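Local coordinates for protein metallocarboxypeptidase (Trypanosoma cruzi, PDB 3DWC) that probably releases C-terminal amino acids other than proline from peptides, as a metal-dependent carboxypeptidase of the M32 family, at residues Asp221-Phe225 / Leu455-Leu459; Gly299-Phe303 / Gln462-Trp467; Lys244-Ile249 / Ala272-Cys278. Numbering follows the deposited sequence.

Contact 1: Asp221-Phe225 / Leu455-Leu459; sequences DVWKF and LGKIL. With GLY (glycine), chain O; ALA (alanine), chain P.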
loop_
_atom_site.group_PDB
_atom_site.type_symbol
_atom_site.label_atom_id
_atom_site.label_comp_id
_atom_site.label_asym_id
_atom_site.label_seq_id
_atom_site.Cartn_x
_atom_site.Cartn_y
_atom_site.Cartn_z
ATOM N N ASP B 221 -10.159 0.123 20.851
ATOM C CA ASP B 221 -11.627 0.014 21.050
ATOM C C ASP B 221 -12.189 0.922 22.162
ATOM O O ASP B 221 -13.279 1.514 22.035
ATOM C CB ASP B 221 -12.034 -1.435 21.360
ATOM C CG ASP B 221 -11.935 -2.357 20.144
ATOM O OD1 ASP B 221 -11.864 -1.873 18.979
ATOM O OD2 ASP B 221 -11.956 -3.593 20.363
ATOM N N VAL B 222 -11.444 1.042 23.264
ATOM C CA VAL B 222 -11.798 1.961 24.344
ATOM C C VAL B 222 -11.865 3.388 23.798
ATOM O O VAL B 222 -12.748 4.131 24.160
ATOM C CB VAL B 222 -10.808 1.847 25.549
ATOM C CG1 VAL B 222 -11.005 2.965 26.569
ATOM C CG2 VAL B 222 -10.901 0.434 26.194
ATOM N N TRP B 223 -10.944 3.763 22.896
ATOM C CA TRP B 223 -11.020 5.093 22.259
ATOM C C TRP B 223 -11.999 5.190 21.064
ATOM O O TRP B 223 -12.041 6.198 20.353
ATOM C CB TRP B 223 -9.618 5.578 21.848
ATOM C CG TRP B 223 -9.055 6.524 22.832
ATOM C CD1 TRP B 223 -9.041 7.873 22.743
ATOM C CD2 TRP B 223 -8.327 6.194 24.018
ATOM N NE1 TRP B 223 -8.386 8.418 23.820
ATOM C CE2 TRP B 223 -7.938 7.401 24.618
ATOM C CE3 TRP B 223 -7.962 4.992 24.626
ATOM C CZ2 TRP B 223 -7.262 7.444 25.793
ATOM C CZ3 TRP B 223 -7.293 5.050 25.808
ATOM C CH2 TRP B 223 -6.933 6.260 26.374
ATOM N N LYS B 224 -12.737 4.115 20.832
ATOM C CA LYS B 224 -13.716 3.998 19.751
ATOM C C LYS B 224 -13.097 4.244 18.389
ATOM O O LYS B 224 -13.726 4.760 17.490
ATOM C CB LYS B 224 -14.934 4.859 20.063
ATOM C CG LYS B 224 -15.365 4.646 21.500
ATOM C CD LYS B 224 -16.675 5.223 21.806
ATOM C CE LYS B 224 -16.930 5.199 23.334
ATOM N NZ LYS B 224 -17.183 3.804 23.973
ATOM N N PHE B 225 -11.839 3.825 18.221
ATOM C CA PHE B 225 -11.247 3.729 16.881
ATOM C C PHE B 225 -12.171 2.925 15.918
ATOM O O PHE B 225 -12.669 1.810 16.188
ATOM C CB PHE B 225 -9.826 3.160 16.963
ATOM C CG PHE B 225 -9.046 3.209 15.664
ATOM C CD1 PHE B 225 -8.199 4.256 15.377
ATOM C CD2 PHE B 225 -9.084 2.155 14.782
ATOM C CE1 PHE B 225 -7.476 4.259 14.215
ATOM C CE2 PHE B 225 -8.391 2.172 13.624
ATOM C CZ PHE B 225 -7.582 3.213 13.327
ATOM N N LEU B 455 -15.202 6.414 27.603
ATOM C CA LEU B 455 -14.701 7.723 27.154
ATOM C C LEU B 455 -15.607 8.547 26.268
ATOM O O LEU B 455 -15.299 9.683 25.986
ATOM C CB LEU B 455 -13.343 7.596 26.475
ATOM C CG LEU B 455 -12.245 6.932 27.308
ATOM C CD1 LEU B 455 -11.021 6.770 26.415
ATOM C CD2 LEU B 455 -11.902 7.704 28.590
ATOM N N GLY B 456 -16.755 8.023 25.885
ATOM C CA GLY B 456 -17.600 8.692 24.894
ATOM C C GLY B 456 -17.937 10.154 25.174
ATOM O O GLY B 456 -18.050 10.944 24.243
ATOM N N LYS B 457 -18.134 10.513 26.438
ATOM C CA LYS B 457 -18.550 11.893 26.779
ATOM C C LYS B 457 -17.349 12.827 26.570
ATOM O O LYS B 457 -17.460 14.021 26.152
ATOM C CB LYS B 457 -19.008 11.958 28.219
ATOM C CG LYS B 457 -20.442 11.553 28.446
ATOM C CD LYS B 457 -20.726 11.489 29.918
ATOM C CE LYS B 457 -22.154 11.079 30.168
ATOM N NZ LYS B 457 -22.526 11.399 31.581
ATOM N N ILE B 458 -16.178 12.265 26.851
ATOM C CA ILE B 458 -14.957 13.012 26.695
ATOM C C ILE B 458 -14.700 13.167 25.207
ATOM O O ILE B 458 -14.488 14.280 24.746
ATOM C CB ILE B 458 -13.778 12.380 27.434
ATOM C CG1 ILE B 458 -14.041 12.253 28.946
ATOM C CG2 ILE B 458 -12.488 13.242 27.265
ATOM C CD1 ILE B 458 -12.884 11.430 29.648
ATOM N N LEU B 459 -14.760 12.063 24.453
ATOM C CA LEU B 459 -14.449 12.084 23.032
ATOM C C LEU B 459 -15.439 12.996 22.315
ATOM O O LEU B 459 -15.047 13.702 21.403
ATOM C CB LEU B 459 -14.450 10.665 22.403
ATOM C CG LEU B 459 -13.513 9.627 23.040
ATOM C CD1 LEU B 459 -13.786 8.234 22.509
ATOM C CD2 LEU B 459 -12.038 10.072 22.832
HETATM N N GLY O . -18.207 5.660 26.185
HETATM C CA GLY O . -19.572 5.231 25.773
HETATM C C GLY O . -20.427 6.287 25.096
HETATM O O GLY O . -20.698 6.205 23.884
HETATM N N ALA P . -20.816 7.289 25.891
HETATM C CA ALA P . -21.858 8.276 25.539
HETATM C C ALA P . -21.366 9.343 24.556
HETATM O O ALA P . -21.657 10.536 24.708
HETATM C CB ALA P . -22.407 8.938 26.821
HETATM O O HOH W 1 -14.690 4.049 25.848
#

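Contact 2: Gly299-Phe303 / Gln462-Trp467; sequences GQSLF and QNEKIW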
loop_
_atom_site.group_PDB
_atom_site.type_symbol
_atom_site.label_atom_id
_atom_site.label_comp_id
_atom_site.label_asym_id
_atom_site.label_seq_id
_atom_site.Cartn_x
_atom_site.Cartn_y
_atom_site.Cartn_z
ATOM N N GLY B 299 -1.772 18.137 20.423
ATOM C CA GLY B 299 -2.721 18.334 21.505
ATOM C C GLY B 299 -3.746 17.221 21.649
ATOM O O GLY B 299 -4.177 16.873 22.766
ATOM N N GLN B 300 -4.173 16.673 20.527
ATOM C CA GLN B 300 -4.994 15.487 20.520
ATOM C C GLN B 300 -4.252 14.206 20.909
ATOM O O GLN B 300 -4.788 13.378 21.648
ATOM C CB GLN B 300 -5.662 15.338 19.154
ATOM C CG GLN B 300 -6.431 16.598 18.658
ATOM C CD GLN B 300 -7.230 17.336 19.706
ATOM O OE1 GLN B 300 -8.257 16.850 20.197
ATOM N NE2 GLN B 300 -6.741 18.516 20.089
ATOM N N SER B 301 -3.039 13.995 20.432
ATOM C CA SER B 301 -2.321 12.794 20.843
ATOM C C SER B 301 -2.056 12.814 22.351
ATOM O O SER B 301 -2.148 11.787 23.069
ATOM C CB SER B 301 -1.022 12.700 20.066
ATOM O OG SER B 301 -0.322 13.907 20.212
ATOM N N LEU B 302 -1.661 13.976 22.835
ATOM C CA LEU B 302 -1.269 14.124 24.245
ATOM C C LEU B 302 -2.441 14.242 25.192
ATOM O O LEU B 302 -2.352 13.907 26.373
ATOM C CB LEU B 302 -0.287 15.273 24.416
ATOM C CG LEU B 302 1.060 15.043 23.724
ATOM C CD1 LEU B 302 1.920 16.307 23.812
ATOM C CD2 LEU B 302 1.809 13.863 24.282
ATOM N N PHE B 303 -3.557 14.686 24.693
ATOM C CA PHE B 303 -4.788 14.572 25.458
ATOM C C PHE B 303 -5.078 13.095 25.791
ATOM O O PHE B 303 -5.348 12.729 26.950
ATOM C CB PHE B 303 -5.909 15.191 24.647
ATOM C CG PHE B 303 -7.186 15.337 25.405
ATOM C CD1 PHE B 303 -7.489 16.505 26.045
ATOM C CD2 PHE B 303 -8.081 14.284 25.462
ATOM C CE1 PHE B 303 -8.696 16.645 26.737
ATOM C CE2 PHE B 303 -9.320 14.415 26.106
ATOM C CZ PHE B 303 -9.615 15.603 26.768
ATOM N N GLN B 462 -14.308 16.586 22.596
ATOM C CA GLN B 462 -13.159 16.781 21.657
ATOM C C GLN B 462 -13.631 16.965 20.199
ATOM O O GLN B 462 -13.087 17.765 19.433
ATOM C CB GLN B 462 -12.223 15.596 21.683
ATOM C CG GLN B 462 -11.296 15.518 22.889
ATOM C CD GLN B 462 -10.330 14.399 22.787
ATOM O OE1 GLN B 462 -10.630 13.255 23.222
ATOM N NE2 GLN B 462 -9.098 14.700 22.263
ATOM N N ASN B 463 -14.667 16.218 19.849
ATOM C CA ASN B 463 -15.176 16.209 18.506
ATOM C C ASN B 463 -15.847 17.526 18.249
ATOM O O ASN B 463 -15.610 18.145 17.208
ATOM C CB ASN B 463 -16.110 15.021 18.318
ATOM C CG ASN B 463 -16.590 14.830 16.850
ATOM O OD1 ASN B 463 -15.838 14.983 15.897
ATOM N ND2 ASN B 463 -17.854 14.463 16.704
ATOM N N GLU B 464 -16.671 17.961 19.196
ATOM C CA GLU B 464 -17.371 19.216 19.094
ATOM C C GLU B 464 -16.402 20.386 19.079
ATOM O O GLU B 464 -16.554 21.303 18.289
ATOM C CB GLU B 464 -18.428 19.402 20.238
ATOM C CG GLU B 464 -18.530 20.899 20.771
ATOM C CD GLU B 464 -19.238 21.025 22.124
ATOM O OE1 GLU B 464 -20.373 20.468 22.227
ATOM O OE2 GLU B 464 -18.694 21.707 23.074
ATOM N N LYS B 465 -15.469 20.390 20.008
ATOM C CA LYS B 465 -14.611 21.553 20.206
ATOM C C LYS B 465 -13.521 21.711 19.171
ATOM O O LYS B 465 -13.150 22.836 18.825
ATOM C CB LYS B 465 -13.969 21.556 21.610
ATOM C CG LYS B 465 -14.963 21.826 22.702
ATOM C CD LYS B 465 -14.357 21.601 24.117
ATOM C CE LYS B 465 -15.408 21.906 25.173
ATOM N NZ LYS B 465 -15.962 23.329 25.080
ATOM N N ILE B 466 -13.004 20.591 18.693
ATOM C CA ILE B 466 -11.849 20.608 17.856
ATOM C C ILE B 466 -12.092 19.885 16.541
ATOM O O ILE B 466 -11.982 20.499 15.477
ATOM C CB ILE B 466 -10.607 19.987 18.540
ATOM C CG1 ILE B 466 -10.309 20.698 19.874
ATOM C CG2 ILE B 466 -9.424 20.036 17.574
ATOM C CD1 ILE B 466 -10.007 22.209 19.734
ATOM N N TRP B 467 -12.383 18.587 16.600
ATOM C CA TRP B 467 -12.254 17.761 15.387
ATOM C C TRP B 467 -13.173 18.216 14.277
ATOM O O TRP B 467 -12.763 18.281 13.144
ATOM C CB TRP B 467 -12.375 16.245 15.636
ATOM C CG TRP B 467 -11.605 15.684 16.782
ATOM C CD1 TRP B 467 -10.450 16.160 17.308
ATOM C CD2 TRP B 467 -11.912 14.495 17.502
ATOM N NE1 TRP B 467 -10.021 15.345 18.337
ATOM C CE2 TRP B 467 -10.928 14.327 18.485
ATOM C CE3 TRP B 467 -12.961 13.572 17.438
ATOM C CZ2 TRP B 467 -10.949 13.269 19.384
ATOM C CZ3 TRP B 467 -12.998 12.535 18.367
ATOM C CH2 TRP B 467 -12.010 12.400 19.317
HETATM O O HOH W 2 -7.290 12.616 20.948
#

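Contact 3: Lys244-Ile249 / Ala272-Cys278; sequences KEDVRI and AKYEQNC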
loop_
_atom_site.group_PDB
_atom_site.type_symbol
_atom_site.label_atom_id
_atom_site.label_comp_id
_atom_site.label_asym_id
_atom_site.label_seq_id
_atom_site.Cartn_x
_atom_site.Cartn_y
_atom_site.Cartn_z
ATOM N N LYS B 244 -7.516 10.091 5.732
ATOM C CA LYS B 244 -8.614 10.296 6.714
ATOM C C LYS B 244 -9.719 9.235 6.704
ATOM O O LYS B 244 -10.325 8.911 7.746
ATOM C CB LYS B 244 -9.232 11.678 6.527
ATOM C CG LYS B 244 -8.261 12.806 6.860
ATOM C CD LYS B 244 -9.009 14.139 6.986
ATOM C CE LYS B 244 -8.150 15.340 6.582
ATOM N NZ LYS B 244 -6.951 15.492 7.432
ATOM N N GLU B 245 -10.005 8.720 5.520
ATOM C CA GLU B 245 -10.951 7.605 5.347
ATOM C C GLU B 245 -10.376 6.237 5.711
ATOM O O GLU B 245 -11.102 5.237 5.715
ATOM C CB GLU B 245 -11.463 7.557 3.883
ATOM C CG GLU B 245 -11.942 8.893 3.349
ATOM C CD GLU B 245 -10.876 9.728 2.679
ATOM O OE1 GLU B 245 -11.292 10.714 2.029
ATOM O OE2 GLU B 245 -9.644 9.429 2.794
ATOM N N ASP B 246 -9.078 6.178 6.008
ATOM C CA ASP B 246 -8.384 4.925 6.106
ATOM C C ASP B 246 -7.123 5.228 6.887
ATOM O O ASP B 246 -6.045 5.315 6.321
ATOM C CB ASP B 246 -8.116 4.404 4.665
ATOM C CG ASP B 246 -7.485 3.023 4.635
ATOM O OD1 ASP B 246 -6.964 2.573 5.702
ATOM O OD2 ASP B 246 -7.477 2.401 3.517
ATOM N N VAL B 247 -7.270 5.413 8.211
ATOM C CA VAL B 247 -6.186 5.925 9.050
ATOM C C VAL B 247 -5.433 4.730 9.622
ATOM O O VAL B 247 -6.033 3.866 10.219
ATOM C CB VAL B 247 -6.715 6.814 10.209
ATOM C CG1 VAL B 247 -5.485 7.266 11.175
ATOM C CG2 VAL B 247 -7.446 7.957 9.666
ATOM N N ARG B 248 -4.135 4.681 9.395
ATOM C CA ARG B 248 -3.318 3.532 9.665
ATOM C C ARG B 248 -2.172 3.968 10.602
ATOM O O ARG B 248 -1.316 4.773 10.224
ATOM C CB ARG B 248 -2.755 2.934 8.353
ATOM C CG ARG B 248 -3.868 2.533 7.391
ATOM C CD ARG B 248 -3.381 1.690 6.240
ATOM N NE ARG B 248 -4.489 1.391 5.334
ATOM C CZ ARG B 248 -4.343 0.672 4.236
ATOM N NH1 ARG B 248 -3.163 0.194 3.929
ATOM N NH2 ARG B 248 -5.353 0.509 3.400
ATOM N N ILE B 249 -2.191 3.397 11.806
ATOM C CA ILE B 249 -1.224 3.650 12.828
ATOM C C ILE B 249 -0.344 2.417 13.028
ATOM O O ILE B 249 -0.730 1.310 12.722
ATOM C CB ILE B 249 -1.895 4.070 14.144
ATOM C CG1 ILE B 249 -2.627 2.933 14.838
ATOM C CG2 ILE B 249 -2.893 5.193 13.928
ATOM C CD1 ILE B 249 -2.917 3.322 16.276
ATOM N N ALA B 272 -5.208 9.731 15.460
ATOM C CA ALA B 272 -6.166 9.055 14.587
ATOM C C ALA B 272 -7.577 9.554 14.747
ATOM O O ALA B 272 -8.318 9.689 13.751
ATOM C CB ALA B 272 -6.133 7.529 14.825
ATOM N N LYS B 273 -7.980 9.798 15.985
ATOM C CA LYS B 273 -9.366 10.238 16.237
ATOM C C LYS B 273 -9.593 11.588 15.596
ATOM O O LYS B 273 -10.678 11.874 15.085
ATOM C CB LYS B 273 -9.641 10.331 17.738
ATOM C CG LYS B 273 -9.670 8.953 18.504
ATOM C CD LYS B 273 -10.804 8.023 18.029
ATOM C CE LYS B 273 -12.209 8.559 18.443
ATOM N NZ LYS B 273 -13.301 7.675 17.944
ATOM N N TYR B 274 -8.577 12.431 15.600
ATOM C CA TYR B 274 -8.677 13.718 14.927
ATOM C C TYR B 274 -8.867 13.511 13.418
ATOM O O TYR B 274 -9.848 14.019 12.822
ATOM C CB TYR B 274 -7.454 14.573 15.250
ATOM C CG TYR B 274 -7.476 16.054 14.909
ATOM C CD1 TYR B 274 -8.603 16.711 14.428
ATOM C CD2 TYR B 274 -6.349 16.805 15.119
ATOM C CE1 TYR B 274 -8.559 18.140 14.159
ATOM C CE2 TYR B 274 -6.291 18.185 14.829
ATOM C CZ TYR B 274 -7.411 18.836 14.367
ATOM O OH TYR B 274 -7.339 20.182 14.127
ATOM N N GLU B 275 -7.964 12.725 12.823
ATOM C CA GLU B 275 -8.020 12.411 11.394
ATOM C C GLU B 275 -9.353 11.757 10.975
ATOM O O GLU B 275 -9.943 12.166 9.953
ATOM C CB GLU B 275 -6.804 11.564 10.983
ATOM C CG GLU B 275 -5.464 12.323 11.112
ATOM C CD GLU B 275 -5.357 13.479 10.112
ATOM O OE1 GLU B 275 -4.796 14.555 10.423
ATOM O OE2 GLU B 275 -5.860 13.318 8.996
ATOM N N GLN B 276 -9.875 10.807 11.773
ATOM C CA GLN B 276 -11.078 10.059 11.399
ATOM C C GLN B 276 -12.330 10.884 11.512
ATOM O O GLN B 276 -13.376 10.505 10.949
ATOM C CB GLN B 276 -11.288 8.800 12.295
ATOM C CG GLN B 276 -10.278 7.689 12.059
ATOM C CD GLN B 276 -10.719 6.359 12.635
ATOM O OE1 GLN B 276 -11.356 6.283 13.729
ATOM N NE2 GLN B 276 -10.449 5.288 11.869
ATOM N N ASN B 277 -12.260 11.954 12.313
ATOM C CA ASN B 277 -13.389 12.814 12.539
ATOM C C ASN B 277 -13.199 14.241 12.086
ATOM O O ASN B 277 -13.968 15.118 12.504
ATOM C CB ASN B 277 -13.774 12.774 14.005
ATOM C CG ASN B 277 -14.201 11.408 14.420
ATOM O OD1 ASN B 277 -15.349 11.034 14.195
ATOM N ND2 ASN B 277 -13.270 10.624 14.956
ATOM N N CYS B 278 -12.246 14.468 11.191
ATOM C CA CYS B 278 -11.917 15.824 10.787
ATOM C C CYS B 278 -13.019 16.402 9.916
ATOM O O CYS B 278 -13.346 15.843 8.878
ATOM C CB CYS B 278 -10.541 15.887 10.084
ATOM S SG CYS B 278 -9.875 17.565 10.001
#

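Contact 1: Asp221-Phe225 / Leu455-Leu459
Leu-455 CD1 lies over one face of the Trp-223 indole in a CH-pi contact, 3.6 Å from the centroid of the six-membered ring and 13° off its normal. Helix 209-222 ends here in a Schellman motif, with Lys-224 at positive phi as the C-prime residue and its N bonded to Asp-221 O at 2.9 Å; the residues around this end, Val-222 and Trp-223, meet the start of helix 456-467. The same Leu-455 CD1 meets Val-222 CG1 at 3.8 Å, and Leu-459, one turn further on, brings CD2 to 3.7 Å from Trp-223 CD1. The indole also touches Ile-266 and Thr-269 of helix 259-276, and helix 294-309. No direct hydrogen bond joins the two segments; one water bridges them instead, donating to Val-222 O and accepting from Leu-455 N and Lys-224 NZ. Next to this bridge is the pocket, completed by Asp-454, that holds the glycine of a bound Gly-Ala pair linked by a peptide bond; the alanine C lies 3.6 Å from Gly-456 C. A side chain at Gly-456 would collide with the glycine, whose N lies 2.8 Å from Gly-456 N and 3.1 Å from Lys-224 NZ.

Contact 2: Gly299-Phe303 / Gln462-Trp467
Gly-299 opens the segment directly after the cobalt ligand Glu-298, and its O accepts the 3.0 Å helical bond from Phe-303 N. Gln-300 is the hub: its OE1 receives two hydrogen bonds, from Trp-467 NE1 at 3.0 Å and Gln-462 NE2 at 3.1 Å. The five-residue step between these donors is a pi-type turn, closed by Trp-467 N to Gln-462 O at 3.0 Å. Gln-300 NE2 turns back to Val-296 O, which leaves the amide's orientation well defined. A water reinforces the link, donating to Gln-300 O and accepting from Gln-462 NE2. Ser-301 faces away, onto the metal-binding His-267 and His-271. At Phe-303, Gln-462 CG lies over one face of the ring, with CE2 3.4 Å from Gln-462 OE1. The segment axes run nearly antiparallel, at 153° with a closest approach of 12.5 Å, a spacing that long polar side chains can span. Helix 456-467 thus packs against the helix carrying Glu-298 of an HExxH-type metal site, the Gln-300 side chain about 9 Å from the cobalt.

Contact 3: Lys244-Ile249 / Ala272-Cys278
A salt bridge closes one end of this strand-helix pair: Lys-244 NZ donates to Glu-275 OE2 at 2.9 Å, the lysine reaching across from the turn that precedes strand 246-251. The carboxylate has a second partner, OE1 being bonded to His-297, so the bridge also ties in helix 294-309. On the opposite face of the strand Arg-248 pairs with Asp-246, NE to OD1 and NH2 to OD2, both at 2.8 Å; that face meets the second subunit, where Asp-29 of the other chain forms a salt bridge with Arg-248. The helix terminus is secured by Asn-277 ND2, 2.9 Å from Lys-273 O, while Gln-276 NE2 bonds to Asp-226 O. Between these polar margins the alternation of the strand directs Val-247 and Ile-249 to the helix. Val-247 fits between Ala-272 and Gln-276, with CG1 3.7 Å from Ala-272 CB and CG2 3.7 Å from Gln-276 CG; Ile-249 CG2 is 4.1 Å from the same Ala-272 CB. The axes of the two short segments approach to 8.9 Å, with an angle of 169° between their directions. The pairing is familiar from HExxH peptidases, in which a small sheet flanks the active-site helix, here with Ile-249 beside the predicted catalytic Glu-268.

In the fold
The three contacts form a compact cluster, their centres 12 to 14 Å apart, within one largely helical chain. Contacts 1 and 2 share helix 456-467, using its beginning and its end, and their segments alternate along the sequence. Contact 3 is nested inside the loop closed by contact 1 and is complete before contact 2 opens. Helix 259-276, whose end forms one side of contact 3, carries both metal-binding histidines and touches the other two contacts: Phe-225 packs on Ala-272, while Trp-467 and Gln-300 meet Tyr-274. Helix 294-309 follows next and supplies Glu-298. The contacts thus lie on or against the helices that carry the metal ligands, with contact 1 extending to the glycine pocket.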